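Local structure of amine Dehydrogenase (1JMX) at residues 5-8 with 9-13; 43-47 with 48-52; 113-116 with 117-120. The protein carries two covalently attached heme c groups and probably transfers electrons as the alpha subunit of a quinohemoprotein amine dehydrogenase. One frame throughout, in Å; residues are numbered along the deposited sequence.

Interaction 1 (5-8 with 9-13). With HEC (heme c), chain F.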
loop_
_atom_site.group_PDB
_atom_site.type_symbol
_atom_site.label_atom_id
_atom_site.label_comp_id
_atom_site.label_asym_id
_atom_site.label_seq_id
_atom_site.Cartn_x
_atom_site.Cartn_y
_atom_site.Cartn_z
ATOM N N PRO A 5 -8.350 13.380 31.400
ATOM C CA PRO A 5 -7.092 13.654 32.102
ATOM C C PRO A 5 -6.521 12.543 32.970
ATOM O O PRO A 5 -5.311 12.326 32.971
ATOM C CB PRO A 5 -7.417 14.916 32.910
ATOM C CG PRO A 5 -8.895 14.852 33.081
ATOM C CD PRO A 5 -9.355 14.404 31.734
ATOM N N SER A 6 -7.382 11.831 33.690
ATOM C CA SER A 6 -6.921 10.758 34.558
ATOM C C SER A 6 -6.500 9.540 33.752
ATOM O O SER A 6 -5.542 8.872 34.121
ATOM C CB SER A 6 -7.978 10.396 35.611
ATOM O OG SER A 6 -8.681 9.213 35.278
ATOM N N LEU A 7 -7.217 9.249 32.664
ATOM C CA LEU A 7 -6.882 8.124 31.784
ATOM C C LEU A 7 -5.570 8.412 31.063
ATOM O O LEU A 7 -4.771 7.514 30.823
ATOM C CB LEU A 7 -7.987 7.889 30.752
ATOM C CG LEU A 7 -9.111 6.928 31.131
ATOM C CD1 LEU A 7 -10.165 6.906 30.037
ATOM C CD2 LEU A 7 -8.544 5.541 31.349
ATOM N N LEU A 8 -5.375 9.673 30.705
ATOM C CA LEU A 8 -4.161 10.121 30.035
ATOM C C LEU A 8 -2.949 9.767 30.882
ATOM O O LEU A 8 -1.935 9.297 30.375
ATOM C CB LEU A 8 -4.186 11.639 29.865
ATOM C CG LEU A 8 -4.343 12.222 28.471
ATOM C CD1 LEU A 8 -4.078 13.711 28.559
ATOM C CD2 LEU A 8 -3.374 11.560 27.508
ATOM N N GLN A 9 -3.053 10.030 32.177
ATOM C CA GLN A 9 -1.973 9.740 33.104
ATOM C C GLN A 9 -1.821 8.249 33.425
ATOM O O GLN A 9 -0.723 7.714 33.356
ATOM C CB GLN A 9 -2.180 10.542 34.383
ATOM C CG GLN A 9 -1.032 10.462 35.356
ATOM C CD GLN A 9 -1.473 9.888 36.673
ATOM O OE1 GLN A 9 -1.607 8.669 36.815
ATOM N NE2 GLN A 9 -1.751 10.756 37.632
ATOM N N ASN A 10 -2.922 7.586 33.762
ATOM C CA ASN A 10 -2.915 6.163 34.113
ATOM C C ASN A 10 -2.424 5.237 33.002
ATOM O O ASN A 10 -1.861 4.176 33.277
ATOM C CB ASN A 10 -4.328 5.681 34.482
ATOM C CG ASN A 10 -4.813 6.193 35.827
ATOM O OD1 ASN A 10 -4.216 7.091 36.448
ATOM N ND2 ASN A 10 -5.933 5.633 36.282
ATOM N N LYS A 11 -2.673 5.625 31.754
ATOM C CA LYS A 11 -2.327 4.796 30.607
ATOM C C LYS A 11 -1.153 5.217 29.730
ATOM O O LYS A 11 -0.577 4.387 29.032
ATOM C CB LYS A 11 -3.566 4.651 29.724
ATOM C CG LYS A 11 -4.752 3.966 30.393
ATOM C CD LYS A 11 -4.589 2.463 30.394
ATOM C CE LYS A 11 -5.741 1.785 31.097
ATOM N NZ LYS A 11 -5.564 0.306 31.094
ATOM N N CYS A 12 -0.802 6.494 29.755
ATOM C CA CYS A 12 0.274 6.994 28.896
ATOM C C CYS A 12 1.550 7.348 29.656
ATOM O O CYS A 12 2.652 7.234 29.113
ATOM C CB CYS A 12 -0.234 8.202 28.083
ATOM S SG CYS A 12 -1.944 7.847 27.548
ATOM N N MET A 13 1.385 7.790 30.902
ATOM C CA MET A 13 2.503 8.160 31.769
ATOM C C MET A 13 3.377 6.908 31.901
ATOM O O MET A 13 2.895 5.784 31.743
ATOM C CB MET A 13 1.954 8.596 33.130
ATOM C CG MET A 13 2.943 9.187 34.101
ATOM S SD MET A 13 2.664 8.481 35.749
ATOM C CE MET A 13 4.317 7.922 36.148
HETATM FE FE HEC F . 2.848 6.779 23.046
HETATM C CHA HEC F . 4.736 8.055 20.562
HETATM C CHB HEC F . 0.350 8.918 22.260
HETATM C CHC HEC F . 0.951 5.498 25.580
HETATM C CHD HEC F . 5.384 4.614 23.859
HETATM N NA HEC F . 2.599 8.182 21.702
HETATM C C1A HEC F . 3.479 8.595 20.737
HETATM C C2A HEC F . 2.916 9.672 19.933
HETATM C C3A HEC F . 1.686 9.905 20.416
HETATM C C4A HEC F . 1.487 8.982 21.512
HETATM C CMA HEC F . 0.704 10.941 19.907
HETATM C CAA HEC F . 3.602 10.372 18.782
HETATM C CBA HEC F . 3.156 9.741 17.481
HETATM C CGA HEC F . 3.796 10.373 16.260
HETATM O O1A HEC F . 4.599 11.311 16.400
HETATM O O2A HEC F . 3.486 9.921 15.142
HETATM N NB HEC F . 1.052 7.122 23.760
HETATM C C1B HEC F . 0.121 8.061 23.312
HETATM C C2B HEC F . -1.090 8.065 24.062
HETATM C C3B HEC F . -0.917 7.101 25.016
HETATM C C4B HEC F . 0.400 6.514 24.820
HETATM C CMB HEC F . -2.311 8.981 23.830
HETATM C CAB HEC F . -1.962 6.776 26.065
HETATM C CBB HEC F . -3.086 5.797 25.714
HETATM N NC HEC F . 3.112 5.360 24.417
HETATM C C1C HEC F . 2.213 4.956 25.397
HETATM C C2C HEC F . 2.752 3.898 26.214
HETATM C C3C HEC F . 3.983 3.655 25.756
HETATM C C4C HEC F . 4.213 4.558 24.623
HETATM C CMC HEC F . 2.034 3.220 27.381
HETATM C CAC HEC F . 5.003 2.791 26.483
HETATM C CBC HEC F . 5.064 1.289 26.293
HETATM N ND HEC F . 4.678 6.403 22.358
HETATM C C1D HEC F . 5.603 5.480 22.794
HETATM C C2D HEC F . 6.838 5.528 22.000
HETATM C C3D HEC F . 6.619 6.509 21.078
HETATM C C4D HEC F . 5.304 7.028 21.314
HETATM C CMD HEC F . 8.089 4.660 22.182
HETATM C CAD HEC F . 7.553 7.008 19.977
HETATM C CBD HEC F . 7.532 6.218 18.678
HETATM C CGD HEC F . 6.165 6.155 18.040
HETATM O O1D HEC F . 5.536 5.095 18.074
HETATM O O2D HEC F . 5.704 7.167 17.493
#
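Leu8 and Cys12 meet one helical turn apart, beside the flat ring of heme c. The porphyrin's rim faces this turn. Cys12 SG is bonded to HEC CAB at 1.8 Å, and CAB lies close to the ring plane. The sulfur itself stands off the plane, on the face opposite Met44. Lys11 O is near the ring plane at the rim, 3.3 Å from the methyl HEC CMC. On the helix side, Leu8 CD2 touches Cys12 SG at 4.0 Å, so an apolar branch rests against the thioether sulfur. The sulfur reaches the heme because it is anti to the carbonyl carbon, beside the backbone N (chi1 -40°).

Cys12 ends helix 4-12 and begins the Cys-X-X-Cys-His motif of c-type cytochromes. Cys15 makes the second covalent link to this heme and His16 is an axial ligand of its iron. The helix therefore delivers its last residue straight to the cofactor.

Backbone bonds hold the turn. Asn10 N donates to Ser6 O at 2.9 Å and is nearly straight (169°). Lys11 N donates to Leu7 O at 3.0 Å. The Cys12 N bond to Leu8 O is more bent, and its donor sits above the carbonyl plane. Cys12 CB also approaches that oxygen, at 3.1 Å.

Lys11 CB and CG lie alongside Leu7 O, and Lys11 CG touches Leu7 CD2 at 4.2 Å. The Lys11 chain bends at chi2 and sends NZ to Gln51 O. Leu7 packs on Asp56 and Thr59 of helix 54-67, and Leu8 on Tyr63 and Tyr24.

Interaction 2 (43-47 with 48-52). With HEC (heme c), chain F.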
loop_
_atom_site.group_PDB
_atom_site.type_symbol
_atom_site.label_atom_id
_atom_site.label_comp_id
_atom_site.label_asym_id
_atom_site.label_seq_id
_atom_site.Cartn_x
_atom_site.Cartn_y
_atom_site.Cartn_z
ATOM N N ARG A 43 -1.568 2.433 17.540
ATOM C CA ARG A 43 -0.156 2.137 17.301
ATOM C C ARG A 43 0.514 1.818 18.625
ATOM O O ARG A 43 1.399 0.981 18.685
ATOM C CB ARG A 43 0.574 3.307 16.632
ATOM C CG ARG A 43 0.196 3.533 15.177
ATOM C CD ARG A 43 1.300 4.212 14.375
ATOM N NE ARG A 43 1.676 5.530 14.883
ATOM C CZ ARG A 43 2.682 5.743 15.723
ATOM N NH1 ARG A 43 3.407 4.725 16.162
ATOM N NH2 ARG A 43 2.999 6.974 16.079
ATOM N N MET A 44 0.078 2.493 19.683
ATOM C CA MET A 44 0.630 2.270 21.007
ATOM C C MET A 44 0.369 0.840 21.467
ATOM O O MET A 44 1.214 0.230 22.123
ATOM C CB MET A 44 0.036 3.256 22.010
ATOM C CG MET A 44 0.320 4.695 21.701
ATOM S SD MET A 44 2.075 5.022 21.517
ATOM C CE MET A 44 2.173 5.547 19.746
ATOM N N GLN A 45 -0.791 0.302 21.091
ATOM C CA GLN A 45 -1.176 -1.055 21.467
ATOM C C GLN A 45 -0.447 -2.111 20.664
ATOM O O GLN A 45 0.080 -3.067 21.214
ATOM C CB GLN A 45 -2.667 -1.254 21.263
ATOM C CG GLN A 45 -3.546 -0.338 22.068
ATOM C CD GLN A 45 -4.946 -0.352 21.544
ATOM O OE1 GLN A 45 -5.341 0.531 20.790
ATOM N NE2 GLN A 45 -5.695 -1.391 21.886
ATOM N N VAL A 46 -0.435 -1.928 19.355
ATOM C CA VAL A 46 0.197 -2.858 18.432
ATOM C C VAL A 46 1.728 -2.860 18.505
ATOM O O VAL A 46 2.351 -3.916 18.584
ATOM C CB VAL A 46 -0.301 -2.569 16.976
ATOM C CG1 VAL A 46 0.619 -3.169 15.942
ATOM C CG2 VAL A 46 -1.709 -3.106 16.798
ATOM N N MET A 47 2.318 -1.669 18.538
ATOM C CA MET A 47 3.767 -1.518 18.564
ATOM C C MET A 47 4.419 -1.491 19.931
ATOM O O MET A 47 5.458 -2.110 20.127
ATOM C CB MET A 47 4.175 -0.244 17.823
ATOM C CG MET A 47 3.777 -0.219 16.363
ATOM S SD MET A 47 4.249 1.296 15.508
ATOM C CE MET A 47 3.532 0.947 13.879
ATOM N N HIS A 48 3.802 -0.789 20.877
ATOM C CA HIS A 48 4.384 -0.636 22.207
ATOM C C HIS A 48 3.744 -1.356 23.393
ATOM O O HIS A 48 4.082 -1.062 24.538
ATOM C CB HIS A 48 4.547 0.853 22.510
ATOM C CG HIS A 48 5.231 1.605 21.417
ATOM N ND1 HIS A 48 6.453 1.222 20.907
ATOM C CD2 HIS A 48 4.846 2.683 20.699
ATOM C CE1 HIS A 48 6.788 2.032 19.923
ATOM N NE2 HIS A 48 5.830 2.928 19.777
ATOM N N GLY A 49 2.813 -2.269 23.119
ATOM C CA GLY A 49 2.178 -3.034 24.178
ATOM C C GLY A 49 1.190 -2.379 25.132
ATOM O O GLY A 49 0.866 -2.972 26.157
ATOM N N LEU A 50 0.697 -1.186 24.807
ATOM C CA LEU A 50 -0.275 -0.493 25.655
ATOM C C LEU A 50 -1.514 -1.370 25.874
ATOM O O LEU A 50 -2.042 -1.961 24.935
ATOM C CB LEU A 50 -0.715 0.818 24.992
ATOM C CG LEU A 50 -1.280 2.007 25.790
ATOM C CD1 LEU A 50 -2.364 2.646 24.957
ATOM C CD2 LEU A 50 -1.832 1.617 27.140
ATOM N N GLN A 51 -1.949 -1.464 27.124
ATOM C CA GLN A 51 -3.129 -2.238 27.482
ATOM C C GLN A 51 -4.263 -1.244 27.709
ATOM O O GLN A 51 -4.202 -0.434 28.636
ATOM C CB GLN A 51 -2.879 -3.035 28.769
ATOM C CG GLN A 51 -1.764 -4.061 28.679
ATOM C CD GLN A 51 -2.005 -5.086 27.591
ATOM O OE1 GLN A 51 -2.928 -5.898 27.674
ATOM N NE2 GLN A 51 -1.166 -5.059 26.562
ATOM N N ILE A 52 -5.297 -1.306 26.874
ATOM C CA ILE A 52 -6.424 -0.381 26.989
ATOM C C ILE A 52 -7.688 -0.945 26.346
ATOM O O ILE A 52 -7.652 -1.477 25.239
ATOM C CB ILE A 52 -6.055 1.019 26.382
ATOM C CG1 ILE A 52 -7.147 2.044 26.666
ATOM C CG2 ILE A 52 -5.783 0.913 24.886
ATOM C CD1 ILE A 52 -6.728 3.458 26.370
HETATM FE FE HEC F . 2.848 6.779 23.046
HETATM C CHA HEC F . 4.736 8.055 20.562
HETATM C CHB HEC F . 0.350 8.918 22.260
HETATM C CHC HEC F . 0.951 5.498 25.580
HETATM C CHD HEC F . 5.384 4.614 23.859
HETATM N NA HEC F . 2.599 8.182 21.702
HETATM C C1A HEC F . 3.479 8.595 20.737
HETATM C C2A HEC F . 2.916 9.672 19.933
HETATM C C3A HEC F . 1.686 9.905 20.416
HETATM C C4A HEC F . 1.487 8.982 21.512
HETATM C CMA HEC F . 0.704 10.941 19.907
HETATM C CAA HEC F . 3.602 10.372 18.782
HETATM C CBA HEC F . 3.156 9.741 17.481
HETATM C CGA HEC F . 3.796 10.373 16.260
HETATM O O1A HEC F . 4.599 11.311 16.400
HETATM O O2A HEC F . 3.486 9.921 15.142
HETATM N NB HEC F . 1.052 7.122 23.760
HETATM C C1B HEC F . 0.121 8.061 23.312
HETATM C C2B HEC F . -1.090 8.065 24.062
HETATM C C3B HEC F . -0.917 7.101 25.016
HETATM C C4B HEC F . 0.400 6.514 24.820
HETATM C CMB HEC F . -2.311 8.981 23.830
HETATM C CAB HEC F . -1.962 6.776 26.065
HETATM C CBB HEC F . -3.086 5.797 25.714
HETATM N NC HEC F . 3.112 5.360 24.417
HETATM C C1C HEC F . 2.213 4.956 25.397
HETATM C C2C HEC F . 2.752 3.898 26.214
HETATM C C3C HEC F . 3.983 3.655 25.756
HETATM C C4C HEC F . 4.213 4.558 24.623
HETATM C CMC HEC F . 2.034 3.220 27.381
HETATM C CAC HEC F . 5.003 2.791 26.483
HETATM C CBC HEC F . 5.064 1.289 26.293
HETATM N ND HEC F . 4.678 6.403 22.358
HETATM C C1D HEC F . 5.603 5.480 22.794
HETATM C C2D HEC F . 6.838 5.528 22.000
HETATM C C3D HEC F . 6.619 6.509 21.078
HETATM C C4D HEC F . 5.304 7.028 21.314
HETATM C CMD HEC F . 8.089 4.660 22.182
HETATM C CAD HEC F . 7.553 7.008 19.977
HETATM C CBD HEC F . 7.532 6.218 18.678
HETATM C CGD HEC F . 6.165 6.155 18.040
HETATM O O1D HEC F . 5.536 5.095 18.074
HETATM O O2D HEC F . 5.704 7.167 17.493
HETATM O O HOH W 1 -4.743 -3.085 24.340
HETATM O O HOH W 2 -8.672 -1.103 22.578
HETATM O O HOH W 3 -1.393 -4.092 23.324
#
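Arg43 and His48, a little over one turn apart, grip the same propionate oxygen of heme c. His48 NE2 donates to HEC O1D at 2.8 Å (169°). Arg43 NH1 donates to HEC O1D at 2.9 Å (176°), and Arg43 NH2 reaches the carboxylate's other oxygen. This is the methionine side of a c-type cytochrome, where a Schellman motif ends helix 34-48. Met44 SD binds the heme iron at 2.5 Å, with His16 as the other axial ligand. The bend at chi2 (-55°) brings Met44 SD over the iron; chi3 then turns the methyl CE toward HEC NA. Arg43 NH2 also donates to the second heme c.

Leu50 N donates to Met44 O at 3.1 Å and Gly49 N weakly to Gln45 O, with Gly49 at positive phi. His48 N gives Met44 O a weak bond.

The His48 ring is sandwiched. Met47 CB sits over the centre of one face, 4.0 Å from the centroid. HEC CMD lies over the opposite face, toward the rim. Met44 SD stands at the edge, and the NE2 bond helps set the ring's rotation.

Farther out, Gln45 crosses Ile52 at about a right angle, Gln45 CD 3.7 Å from Ile52 CG2. Water 1 joins Gln45 NE2, Leu50 O and Ile52 N; Gln45 OE1 goes to Arg57. Leu50 CD1 packs on Met44 CB at 3.8 Å and on HEC CBB at 3.3 Å.

Interaction 3 (113-116 with 117-120). With HEC (heme c), chain F.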
loop_
_atom_site.group_PDB
_atom_site.type_symbol
_atom_site.label_atom_id
_atom_site.label_comp_id
_atom_site.label_asym_id
_atom_site.label_seq_id
_atom_site.Cartn_x
_atom_site.Cartn_y
_atom_site.Cartn_z
ATOM N N ARG A 113 -1.297 18.615 12.404
ATOM C CA ARG A 113 -0.597 19.874 12.623
ATOM C C ARG A 113 0.448 19.636 13.721
ATOM O O ARG A 113 0.123 19.152 14.803
ATOM C CB ARG A 113 -1.592 20.966 13.029
ATOM C CG ARG A 113 -2.532 21.408 11.912
ATOM C CD ARG A 113 -1.734 21.945 10.743
ATOM N NE ARG A 113 -2.561 22.435 9.645
ATOM C CZ ARG A 113 -3.142 21.663 8.728
ATOM N NH1 ARG A 113 -3.003 20.341 8.774
ATOM N NH2 ARG A 113 -3.828 22.215 7.734
ATOM N N ARG A 114 1.709 19.933 13.427
ATOM C CA ARG A 114 2.793 19.704 14.387
ATOM C C ARG A 114 3.928 20.703 14.258
ATOM O O ARG A 114 4.133 21.283 13.192
ATOM C CB ARG A 114 3.437 18.333 14.145
ATOM C CG ARG A 114 2.532 17.135 14.134
ATOM C CD ARG A 114 3.334 15.940 13.689
ATOM N NE ARG A 114 2.582 14.700 13.758
ATOM C CZ ARG A 114 3.085 13.550 14.185
ATOM N NH1 ARG A 114 4.344 13.480 14.591
ATOM N NH2 ARG A 114 2.338 12.460 14.165
ATOM N N PRO A 115 4.667 20.941 15.360
ATOM C CA PRO A 115 5.792 21.876 15.287
ATOM C C PRO A 115 6.935 21.078 14.641
ATOM O O PRO A 115 6.856 19.847 14.552
ATOM C CB PRO A 115 6.064 22.210 16.759
ATOM C CG PRO A 115 5.677 20.964 17.470
ATOM C CD PRO A 115 4.396 20.558 16.762
ATOM N N ALA A 116 7.980 21.761 14.186
ATOM C CA ALA A 116 9.101 21.093 13.524
ATOM C C ALA A 116 9.714 19.897 14.253
ATOM O O ALA A 116 10.044 18.901 13.615
ATOM C CB ALA A 116 10.183 22.100 13.164
ATOM N N LYS A 117 9.859 19.980 15.577
ATOM C CA LYS A 117 10.452 18.878 16.344
ATOM C C LYS A 117 9.600 17.618 16.334
ATOM O O LYS A 117 10.131 16.504 16.376
ATOM C CB LYS A 117 10.751 19.314 17.782
ATOM C CG LYS A 117 11.265 18.198 18.716
ATOM C CD LYS A 117 12.543 17.505 18.201
ATOM C CE LYS A 117 13.722 18.470 18.064
ATOM N NZ LYS A 117 15.009 17.789 17.667
ATOM N N GLU A 118 8.282 17.793 16.292
ATOM C CA GLU A 118 7.365 16.660 16.258
ATOM C C GLU A 118 7.364 16.025 14.866
ATOM O O GLU A 118 7.082 14.836 14.727
ATOM C CB GLU A 118 5.960 17.086 16.677
ATOM C CG GLU A 118 5.886 17.626 18.103
ATOM C CD GLU A 118 6.259 16.587 19.142
ATOM O OE1 GLU A 118 5.693 15.489 19.092
ATOM O OE2 GLU A 118 7.109 16.861 20.012
ATOM N N TRP A 119 7.684 16.822 13.845
ATOM C CA TRP A 119 7.773 16.326 12.473
ATOM C C TRP A 119 9.109 15.594 12.350
ATOM O O TRP A 119 9.218 14.616 11.612
ATOM C CB TRP A 119 7.713 17.468 11.438
ATOM C CG TRP A 119 6.327 17.983 11.113
ATOM C CD1 TRP A 119 5.893 19.273 11.222
ATOM C CD2 TRP A 119 5.212 17.227 10.605
ATOM N NE1 TRP A 119 4.581 19.371 10.815
ATOM C CE2 TRP A 119 4.136 18.133 10.434
ATOM C CE3 TRP A 119 5.015 15.877 10.279
ATOM C CZ2 TRP A 119 2.882 17.732 9.954
ATOM C CZ3 TRP A 119 3.760 15.478 9.799
ATOM C CH2 TRP A 119 2.714 16.407 9.644
ATOM N N GLU A 120 10.119 16.077 13.080
ATOM C CA GLU A 120 11.444 15.456 13.079
ATOM C C GLU A 120 11.391 14.096 13.797
ATOM O O GLU A 120 12.011 13.130 13.349
ATOM C CB GLU A 120 12.471 16.357 13.760
ATOM C CG GLU A 120 13.881 15.806 13.671
ATOM C CD GLU A 120 14.839 16.440 14.667
ATOM O OE1 GLU A 120 15.452 15.698 15.469
ATOM O OE2 GLU A 120 14.985 17.675 14.653
HETATM FE FE HEC F . 2.848 6.779 23.046
HETATM C CHA HEC F . 4.736 8.055 20.562
HETATM C CHB HEC F . 0.350 8.918 22.260
HETATM C CHC HEC F . 0.951 5.498 25.580
HETATM C CHD HEC F . 5.384 4.614 23.859
HETATM N NA HEC F . 2.599 8.182 21.702
HETATM C C1A HEC F . 3.479 8.595 20.737
HETATM C C2A HEC F . 2.916 9.672 19.933
HETATM C C3A HEC F . 1.686 9.905 20.416
HETATM C C4A HEC F . 1.487 8.982 21.512
HETATM C CMA HEC F . 0.704 10.941 19.907
HETATM C CAA HEC F . 3.602 10.372 18.782
HETATM C CBA HEC F . 3.156 9.741 17.481
HETATM C CGA HEC F . 3.796 10.373 16.260
HETATM O O1A HEC F . 4.599 11.311 16.400
HETATM O O2A HEC F . 3.486 9.921 15.142
HETATM N NB HEC F . 1.052 7.122 23.760
HETATM C C1B HEC F . 0.121 8.061 23.312
HETATM C C2B HEC F . -1.090 8.065 24.062
HETATM C C3B HEC F . -0.917 7.101 25.016
HETATM C C4B HEC F . 0.400 6.514 24.820
HETATM C CMB HEC F . -2.311 8.981 23.830
HETATM C CAB HEC F . -1.962 6.776 26.065
HETATM C CBB HEC F . -3.086 5.797 25.714
HETATM N NC HEC F . 3.112 5.360 24.417
HETATM C C1C HEC F . 2.213 4.956 25.397
HETATM C C2C HEC F . 2.752 3.898 26.214
HETATM C C3C HEC F . 3.983 3.655 25.756
HETATM C C4C HEC F . 4.213 4.558 24.623
HETATM C CMC HEC F . 2.034 3.220 27.381
HETATM C CAC HEC F . 5.003 2.791 26.483
HETATM C CBC HEC F . 5.064 1.289 26.293
HETATM N ND HEC F . 4.678 6.403 22.358
HETATM C C1D HEC F . 5.603 5.480 22.794
HETATM C C2D HEC F . 6.838 5.528 22.000
HETATM C C3D HEC F . 6.619 6.509 21.078
HETATM C C4D HEC F . 5.304 7.028 21.314
HETATM C CMD HEC F . 8.089 4.660 22.182
HETATM C CAD HEC F . 7.553 7.008 19.977
HETATM C CBD HEC F . 7.532 6.218 18.678
HETATM C CGD HEC F . 6.165 6.155 18.040
HETATM O O1D HEC F . 5.536 5.095 18.074
HETATM O O2D HEC F . 5.704 7.167 17.493
#
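Arg114 and Glu118 are joined by a hydrogen bond from a side chain to the backbone. Arg114 NH1 donates to Glu118 O at 3.1 Å. The oxygen is close to the guanidinium plane, but the donor stands above the carbonyl plane of Glu118. The same NH1 also donates to the heme propionate oxygen HEC O1A at 2.8 Å. Arg114 NH2 binds the second oxygen, HEC O2A, almost in line (178°). Two nitrogens thus hold one carboxylate, and the Glu118 carbonyl helps fix how the guanidinium is turned. Gln112 is a further partner of NH2.

Backbone bonds start helix 116-129, with Pro115 at the N-cap position. Pro115 O accepts from Trp119 N at 3.2 Å, in the carbonyl plane, and weakly from Glu118 N. Ala116 O accepts from Glu120 N at 2.9 Å.

The ring contact is CH-pi. Arg114 CD lies over one face of the Trp119 six-membered ring, 3.7 Å from its centroid and 8° off the normal. The Arg114 chain is extended from CG to NE, which carries the guanidinium past the indole to the heme. With an alanine here instead of Trp119, the Arg114 methylenes would probably lose their flat support and the arginine could shift against the propionate.

In apolar packing, Val153 and Leu156 of helix 144-159 lie on Trp119. Pro115 CG meets Glu118 CG at 3.4 Å, the two side chains lying side by side.

Among ion pairs, Lys117 NZ meets Glu120 OE2 at 3.0 Å along the helix. Glu118 turns its carboxylate to Arg26, and also to Gln30 by a hydrogen bond.

In the fold
From the N terminus the three contacts come in series, and none nests in or crosses another. Each is local and closes no long loop. Interaction 1 runs along helix 4-12 to its C-terminal end, interaction 2 is the end of helix 34-48 and its following turn, and interaction 3 the start of helix 116-129. All lie in the heme-binding part of the chain and all touch one heme c. Interactions 1 and 2 touch directly, where Lys11 O packs on Leu50 CD2 at the heme rim. Interaction 3 touches neither, its nearest atoms being about 6 Å from interaction 2. The propionates link those two, and Arg43 and Arg114 both reach toward the second heme.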